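Local coordinates for ferrichrome ABC transporter substrate-binding protein (PDB 5FLY) that probably binds ferrichrome-type iron siderophores at the cell surface and delivers them to an ABC transporter for uptake, at residues A227-E231 and F232-A236; V74-V77 and A78-P82; K96-I100 and A101-A105. All coordinates share one frame; numbering follows the deposited sequence.

Contact 1: A227-E231 and F232-A236; sequences AAQPE and FQKTA
Glu231 and Lys234 are joined by a salt bridge across one turn of chain, Lys234 NZ lying 3.0 Å from Glu231 OE1. Their side chains run side by side in the same direction, and the ammonium meets the carboxylate from above its plane. The bend at chi2 of Glu231 (-58°) folds the carboxylate back beside the lysine chain, extended beyond CG. Water 2 also accepts from NZ and donates to Gln229 O, so the lysine end holds the start of the turn as well. Long charged chains suit this exposed face. The backbone beneath is a short 3-10 segment in the loop between strand 218-223 and helix 236-239: Gln233 N bonds to Pro230 O at 3.1 Å, and Lys234 N bonds in the same way to Glu231 O. Pro230, whose ring fixes phi just ahead of this segment, is buried on the inner side. Its CB packs 3.7 Å from CE2 of Phe232, while CD touches the amide oxygen of Gln233. That oxygen also receives a weak bond of 3.4 Å from Gln229 NE2, the two amide planes being nearly perpendicular (84°). The other end of the Gln233 amide, NE2, is bonded to Asn251, and Phe232 meets Trp238 edge-to-face. Thr235, at the N-cap of the following helix, turns OG1 to the backbone N of Trp238.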
loop_
_atom_site.group_PDB
_atom_site.type_symbol
_atom_site.label_atom_id
_atom_site.label_comp_id
_atom_site.label_asym_id
_atom_site.label_seq_id
_atom_site.Cartn_x
_atom_site.Cartn_y
_atom_site.Cartn_z
ATOM N N ALA A 227 -0.500 7.222 19.608
ATOM C CA ALA A 227 -1.901 7.524 19.871
ATOM C C ALA A 227 -2.426 6.703 21.049
ATOM O O ALA A 227 -2.054 5.540 21.223
ATOM C CB ALA A 227 -2.728 7.260 18.628
ATOM N N ALA A 228 -3.311 7.299 21.845
ATOM C CA ALA A 228 -4.005 6.565 22.900
ATOM C C ALA A 228 -4.963 5.573 22.268
ATOM O O ALA A 228 -5.243 5.657 21.073
ATOM C CB ALA A 228 -4.763 7.507 23.818
ATOM N N GLN A 229 -5.452 4.624 23.059
ATOM C CA GLN A 229 -6.431 3.663 22.547
ATOM C C GLN A 229 -7.553 4.358 21.779
ATOM O O GLN A 229 -8.101 5.344 22.266
ATOM C CB GLN A 229 -7.048 2.852 23.679
ATOM C CG GLN A 229 -8.020 1.796 23.193
ATOM C CD GLN A 229 -8.601 0.982 24.321
ATOM O OE1 GLN A 229 -8.768 1.482 25.436
ATOM N NE2 GLN A 229 -8.896 -0.287 24.046
ATOM N N PRO A 230 -7.916 3.841 20.589
ATOM C CA PRO A 230 -9.020 4.446 19.842
ATOM C C PRO A 230 -10.335 4.356 20.600
ATOM O O PRO A 230 -10.609 3.372 21.302
ATOM C CB PRO A 230 -9.071 3.618 18.549
ATOM C CG PRO A 230 -7.737 3.047 18.428
ATOM C CD PRO A 230 -7.315 2.737 19.823
ATOM N N GLU A 231 -11.159 5.386 20.444
ATOM C CA GLU A 231 -12.407 5.452 21.173
ATOM C C GLU A 231 -13.311 4.256 20.842
ATOM O O GLU A 231 -14.025 3.757 21.715
ATOM C CB GLU A 231 -13.122 6.769 20.870
ATOM C CG GLU A 231 -12.284 8.014 21.151
ATOM C CD GLU A 231 -11.799 8.107 22.605
ATOM O OE1 GLU A 231 -12.469 7.543 23.504
ATOM O OE2 GLU A 231 -10.742 8.745 22.841
ATOM N N PHE A 232 -13.250 3.767 19.600
ATOM C CA PHE A 232 -14.177 2.726 19.165
ATOM C C PHE A 232 -13.847 1.362 19.774
ATOM O O PHE A 232 -14.655 0.442 19.678
ATOM C CB PHE A 232 -14.242 2.639 17.627
ATOM C CG PHE A 232 -13.024 2.044 16.957
ATOM C CD1 PHE A 232 -12.863 0.671 16.877
ATOM C CD2 PHE A 232 -12.093 2.859 16.318
ATOM C CE1 PHE A 232 -11.758 0.112 16.245
ATOM C CE2 PHE A 232 -10.990 2.310 15.663
ATOM C CZ PHE A 232 -10.825 0.933 15.629
ATOM N N GLN A 233 -12.694 1.233 20.428
ATOM C CA GLN A 233 -12.361 -0.016 21.100
ATOM C C GLN A 233 -12.839 -0.061 22.563
ATOM O O GLN A 233 -12.624 -1.054 23.264
ATOM C CB GLN A 233 -10.856 -0.256 21.045
ATOM C CG GLN A 233 -10.304 -0.482 19.640
ATOM C CD GLN A 233 -8.844 -0.846 19.672
ATOM O OE1 GLN A 233 -8.211 -0.779 20.726
ATOM N NE2 GLN A 233 -8.295 -1.233 18.519
ATOM N N LYS A 234 -13.498 1.000 23.017
ATOM C CA LYS A 234 -13.904 1.091 24.421
ATOM C C LYS A 234 -15.364 0.725 24.668
ATOM O O LYS A 234 -15.752 0.464 25.812
ATOM C CB LYS A 234 -13.641 2.502 24.935
ATOM C CG LYS A 234 -12.193 2.941 24.760
ATOM C CD LYS A 234 -11.985 4.365 25.217
ATOM C CE LYS A 234 -10.573 4.841 24.925
ATOM N NZ LYS A 234 -10.414 6.286 25.294
ATOM N N THR A 235 -16.160 0.685 23.603
ATOM C CA THR A 235 -17.609 0.524 23.719
ATOM C C THR A 235 -18.079 -0.865 24.106
ATOM O O THR A 235 -17.375 -1.848 23.920
ATOM C CB THR A 235 -18.318 0.852 22.384
ATOM O OG1 THR A 235 -17.935 -0.109 21.398
ATOM C CG2 THR A 235 -17.955 2.249 21.887
ATOM N N ALA A 236 -19.311 -0.940 24.608
ATOM C CA ALA A 236 -19.963 -2.226 24.806
ATOM C C ALA A 236 -20.087 -2.984 23.482
ATOM O O ALA A 236 -19.872 -4.201 23.447
ATOM C CB ALA A 236 -21.328 -2.031 25.445
HETATM O O HOH W 1 -10.588 -2.539 24.460
HETATM O O HOH W 2 -7.778 6.666 24.746
#

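Contact 2: V74-V77 and A78-P82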
loop_
_atom_site.group_PDB
_atom_site.type_symbol
_atom_site.label_atom_id
_atom_site.label_comp_id
_atom_site.label_asym_id
_atom_site.label_seq_id
_atom_site.Cartn_x
_atom_site.Cartn_y
_atom_site.Cartn_z
ATOM N N VAL A 74 6.685 22.156 -7.052
ATOM C CA VAL A 74 7.044 21.955 -8.453
ATOM C C VAL A 74 8.429 22.555 -8.760
ATOM O O VAL A 74 9.197 22.025 -9.559
ATOM C CB VAL A 74 5.977 22.586 -9.390
ATOM C CG1 VAL A 74 6.407 22.504 -10.851
ATOM C CG2 VAL A 74 4.626 21.909 -9.197
ATOM N N GLU A 75 8.764 23.662 -8.118
ATOM C CA GLU A 75 10.057 24.270 -8.397
ATOM C C GLU A 75 11.190 23.375 -7.889
ATOM O O GLU A 75 12.251 23.322 -8.517
ATOM C CB GLU A 75 10.127 25.683 -7.808
ATOM C CG GLU A 75 9.218 26.619 -8.571
ATOM C CD GLU A 75 9.469 28.077 -8.287
ATOM O OE1 GLU A 75 10.638 28.498 -8.307
ATOM O OE2 GLU A 75 8.482 28.809 -8.059
ATOM N N LYS A 76 10.963 22.639 -6.797
ATOM C CA LYS A 76 11.946 21.654 -6.353
ATOM C C LYS A 76 12.090 20.555 -7.394
ATOM O O LYS A 76 13.216 20.180 -7.736
ATOM C CB LYS A 76 11.585 21.043 -4.993
ATOM C CG LYS A 76 12.582 19.983 -4.481
ATOM C CD LYS A 76 13.994 20.503 -4.264
ATOM C CE LYS A 76 14.905 19.351 -3.795
ATOM N NZ LYS A 76 16.289 19.818 -3.464
ATOM N N VAL A 77 10.966 20.057 -7.917
ATOM C CA VAL A 77 11.030 19.005 -8.929
ATOM C C VAL A 77 11.868 19.515 -10.109
ATOM O O VAL A 77 12.819 18.859 -10.554
ATOM C CB VAL A 77 9.609 18.556 -9.398
ATOM C CG1 VAL A 77 9.704 17.530 -10.514
ATOM C CG2 VAL A 77 8.816 17.985 -8.236
ATOM N N ALA A 78 11.568 20.721 -10.577
ATOM C CA ALA A 78 12.278 21.279 -11.714
ATOM C C ALA A 78 13.778 21.395 -11.415
ATOM O O ALA A 78 14.609 21.083 -12.266
ATOM C CB ALA A 78 11.685 22.633 -12.090
ATOM N N SER A 79 14.124 21.819 -10.202
ATOM C CA SER A 79 15.535 22.018 -9.852
ATOM C C SER A 79 16.338 20.723 -9.899
ATOM O O SER A 79 17.557 20.765 -9.991
ATOM C CB SER A 79 15.668 22.641 -8.468
ATOM O OG SER A 79 15.440 21.702 -7.441
ATOM N N LEU A 80 15.659 19.579 -9.827
ATOM C CA LEU A 80 16.348 18.290 -9.836
ATOM C C LEU A 80 16.595 17.784 -11.265
ATOM O O LEU A 80 17.190 16.730 -11.461
ATOM C CB LEU A 80 15.553 17.257 -9.031
ATOM C CG LEU A 80 15.581 17.441 -7.509
ATOM C CD1 LEU A 80 14.563 16.535 -6.799
ATOM C CD2 LEU A 80 17.002 17.226 -6.944
ATOM N N LYS A 81 16.137 18.547 -12.258
ATOM C CA LYS A 81 16.332 18.191 -13.661
ATOM C C LYS A 81 16.010 16.727 -13.961
ATOM O O LYS A 81 16.847 15.991 -14.495
ATOM C CB LYS A 81 17.772 18.494 -14.075
ATOM C CG LYS A 81 18.209 19.917 -13.771
ATOM C CD LYS A 81 17.343 20.950 -14.487
ATOM C CE LYS A 81 17.836 22.368 -14.216
ATOM N NZ LYS A 81 19.255 22.540 -14.625
ATOM N N PRO A 82 14.788 16.300 -13.633
ATOM C CA PRO A 82 14.364 14.920 -13.870
ATOM C C PRO A 82 14.259 14.568 -15.355
ATOM O O PRO A 82 14.031 15.469 -16.169
ATOM C CB PRO A 82 12.975 14.863 -13.215
ATOM C CG PRO A 82 12.485 16.273 -13.244
ATOM C CD PRO A 82 13.688 17.138 -13.111
HETATM O O HOH W 3 17.406 21.094 -5.577
#
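Ala78 N bonds to Val74 O at 2.9 Å, and Ser79 N bonds to Glu75 O at the same distance, the regular pattern of an alpha-helix in its last turn. The pattern then tightens. Leu80 N reaches Val77 O at 3.0 Å, three residues back, and makes only a weak bond to Lys76 O. Lys81 N likewise turns to Ala78 O, and Lys81 itself leaves the helix with positive phi (46°).

A side-chain hydroxyl supplements the weak backbone bond at Lys76 O. Ser79 OG stands between its own backbone N and carbonyl carbon (chi1 76°), which points it back along the helix to Lys76 O, 2.7 Å away; a short hydroxyl is well suited to such a bond. Lys76 CG lies anti to the backbone N and the chain bends at chi2 (61°), carrying its CD alongside the serine hydroxyl. Water 3 spans the two ends, accepting from Lys76 NZ and donating to Ser79 OG, while Asp67 provides the salt-bridge partner of the same ammonium.

Proline and leucine carbons make the remaining contacts. Pro82, which has no N-H to offer, brings CD to 3.2 Å from Val77 O. Its apolar contact is made by CG, 4.1 Å from Val77 CG1, the two side chains meeting at about a right angle. Leu80 CD1 touches the aliphatic CE of Lys76 at 4.1 Å.

Around this helix end, Val74, Ala78 and Pro82 face Ile100 of helix 94-100. Lys76, Val77 and Leu80 rest on Val69 of strand 68-69, and Leu80 and Pro82 on Val29 of strand 28-30, so the turn lies against the parallel sheet, with Pro82 leading toward its strand 84-88.

Contact 3: K96-I100 and A101-A105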
loop_
_atom_site.group_PDB
_atom_site.type_symbol
_atom_site.label_atom_id
_atom_site.label_comp_id
_atom_site.label_asym_id
_atom_site.label_seq_id
_atom_site.Cartn_x
_atom_site.Cartn_y
_atom_site.Cartn_z
ATOM N N LYS A 96 1.705 21.065 -14.976
ATOM C CA LYS A 96 2.976 21.761 -14.749
ATOM C C LYS A 96 4.138 20.762 -14.830
ATOM O O LYS A 96 5.168 21.031 -15.449
ATOM C CB LYS A 96 2.980 22.475 -13.391
ATOM C CG LYS A 96 2.090 23.736 -13.314
ATOM C CD LYS A 96 2.018 24.298 -11.890
ATOM C CE LYS A 96 3.365 24.868 -11.419
ATOM N NZ LYS A 96 3.372 25.264 -9.960
ATOM N N LEU A 97 3.952 19.602 -14.219
ATOM C CA LEU A 97 4.987 18.564 -14.208
ATOM C C LEU A 97 5.334 18.077 -15.621
ATOM O O LEU A 97 6.510 17.905 -15.962
ATOM C CB LEU A 97 4.541 17.393 -13.332
ATOM C CG LEU A 97 4.351 17.700 -11.843
ATOM C CD1 LEU A 97 3.666 16.568 -11.133
ATOM C CD2 LEU A 97 5.684 17.966 -11.182
ATOM N N LYS A 98 4.318 17.886 -16.458
ATOM C CA LYS A 98 4.525 17.473 -17.840
ATOM C C LYS A 98 5.431 18.443 -18.615
ATOM O O LYS A 98 6.106 18.040 -19.551
ATOM C CB LYS A 98 3.171 17.327 -18.551
ATOM C CG LYS A 98 2.415 16.073 -18.166
ATOM C CD LYS A 98 0.932 16.202 -18.463
ATOM C CE LYS A 98 0.610 15.849 -19.891
ATOM N NZ LYS A 98 -0.812 16.199 -20.203
ATOM N N LYS A 99 5.457 19.709 -18.211
ATOM C CA LYS A 99 6.331 20.688 -18.864
ATOM C C LYS A 99 7.793 20.471 -18.469
ATOM O O LYS A 99 8.701 20.861 -19.202
ATOM C CB LYS A 99 5.913 22.125 -18.518
ATOM C CG LYS A 99 4.511 22.525 -18.970
ATOM C CD LYS A 99 4.193 23.957 -18.529
ATOM C CE LYS A 99 2.749 24.358 -18.805
ATOM N NZ LYS A 99 2.421 24.388 -20.255
ATOM N N ILE A 100 8.009 19.856 -17.309
ATOM C CA ILE A 100 9.357 19.631 -16.778
ATOM C C ILE A 100 9.981 18.372 -17.359
ATOM O O ILE A 100 11.148 18.369 -17.740
ATOM C CB ILE A 100 9.331 19.539 -15.235
ATOM C CG1 ILE A 100 8.778 20.838 -14.643
ATOM C CG2 ILE A 100 10.731 19.276 -14.678
ATOM C CD1 ILE A 100 8.408 20.737 -13.185
ATOM N N ALA A 101 9.199 17.300 -17.433
ATOM C CA ALA A 101 9.705 16.014 -17.884
ATOM C C ALA A 101 8.530 15.089 -18.198
ATOM O O ALA A 101 7.416 15.366 -17.770
ATOM C CB ALA A 101 10.623 15.385 -16.808
ATOM N N PRO A 102 8.774 14.006 -18.961
ATOM C CA PRO A 102 7.779 12.933 -19.090
ATOM C C PRO A 102 7.231 12.548 -17.724
ATOM O O PRO A 102 8.010 12.308 -16.796
ATOM C CB PRO A 102 8.578 11.794 -19.722
ATOM C CG PRO A 102 9.603 12.494 -20.539
ATOM C CD PRO A 102 9.977 13.727 -19.766
ATOM N N THR A 103 5.906 12.518 -17.609
ATOM C CA THR A 103 5.234 12.343 -16.328
ATOM C C THR A 103 4.218 11.212 -16.425
ATOM O O THR A 103 3.348 11.221 -17.309
ATOM C CB THR A 103 4.527 13.646 -15.879
ATOM O OG1 THR A 103 5.508 14.652 -15.565
ATOM C CG2 THR A 103 3.648 13.404 -14.643
ATOM N N ILE A 104 4.357 10.230 -15.534
ATOM C CA ILE A 104 3.352 9.183 -15.355
ATOM C C ILE A 104 2.562 9.472 -14.092
ATOM O O ILE A 104 3.071 9.358 -12.968
ATOM C CB ILE A 104 3.959 7.771 -15.255
ATOM C CG1 ILE A 104 4.896 7.500 -16.436
ATOM C CG2 ILE A 104 2.882 6.730 -15.255
ATOM C CD1 ILE A 104 5.756 6.302 -16.234
ATOM N N ALA A 105 1.307 9.857 -14.301
ATOM C CA ALA A 105 0.388 10.149 -13.221
ATOM C C ALA A 105 -0.562 8.968 -13.060
ATOM O O ALA A 105 -1.611 8.868 -13.702
ATOM C CB ALA A 105 -0.351 11.420 -13.495
#
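In Thr103, OG1 lies anti to the carbonyl carbon (chi1 -68°), which turns the hydroxyl back toward the backbone of Leu97 and Lys98. In Lys98 the first torsion is similar (chi1 -76°), and its CG comes 3.9 Å from Thr103 CB; the two side chains meet at about a right angle. CG is the lysine atom that touches; farther out the chain bends at chi3, and its aliphatic start makes an acceptable cover for the threonine. Thr103 OG1 also comes 3.7 Å from CB of Leu97.

The hydroxyl donates to Ala101 O at 3.0 Å, arriving from above the carbonyl plane. This short link, two residues back, braces the bend between helix and strand, and the beta-branched threonine suits the extended backbone that follows. Leu97 O is gripped by two N-H groups: Ile100 N at 2.8 Å and Ala101 N at 3.1 Å, the latter nearly along the C=O axis. Ala101 then opens into a fully extended conformation (phi -166°), and its Lys98-facing oxygen receives a CA-H...O contact of 3.6 Å from Lys98 CA. A methyl is small enough for this buried corner, where Ala101 packs on Ile85 of strand 84-88. Leu97, buried, packs on Val77 of helix 74-79.

Strand 84-88, helix 94-100 and strand 103-106 form a beta-alpha-beta crossover, and the turn described here is its second connection, delivering the chain to an outermost strand of the five-stranded parallel sheet.

Along the chain the order is contact 2, contact 3, then contact 1. Contacts 2 and 3 are neighbours, with centres about 11 Å apart: each ends a helix on the five-stranded parallel sheet, with strand 84-88 coming between them, and helices 74-79 and 94-100 pack together. Contact 1 is about 44 Å from either, centre to centre, with no touch. It follows strand 218-223 of the second, mixed sheet and lies on the opposite side of the chain's centre from contact 3. The three therefore mark the outer parts of two lobes, as in class III solute-binding proteins, whose siderophore site is expected between them; here the bound polyether occupies that cleft.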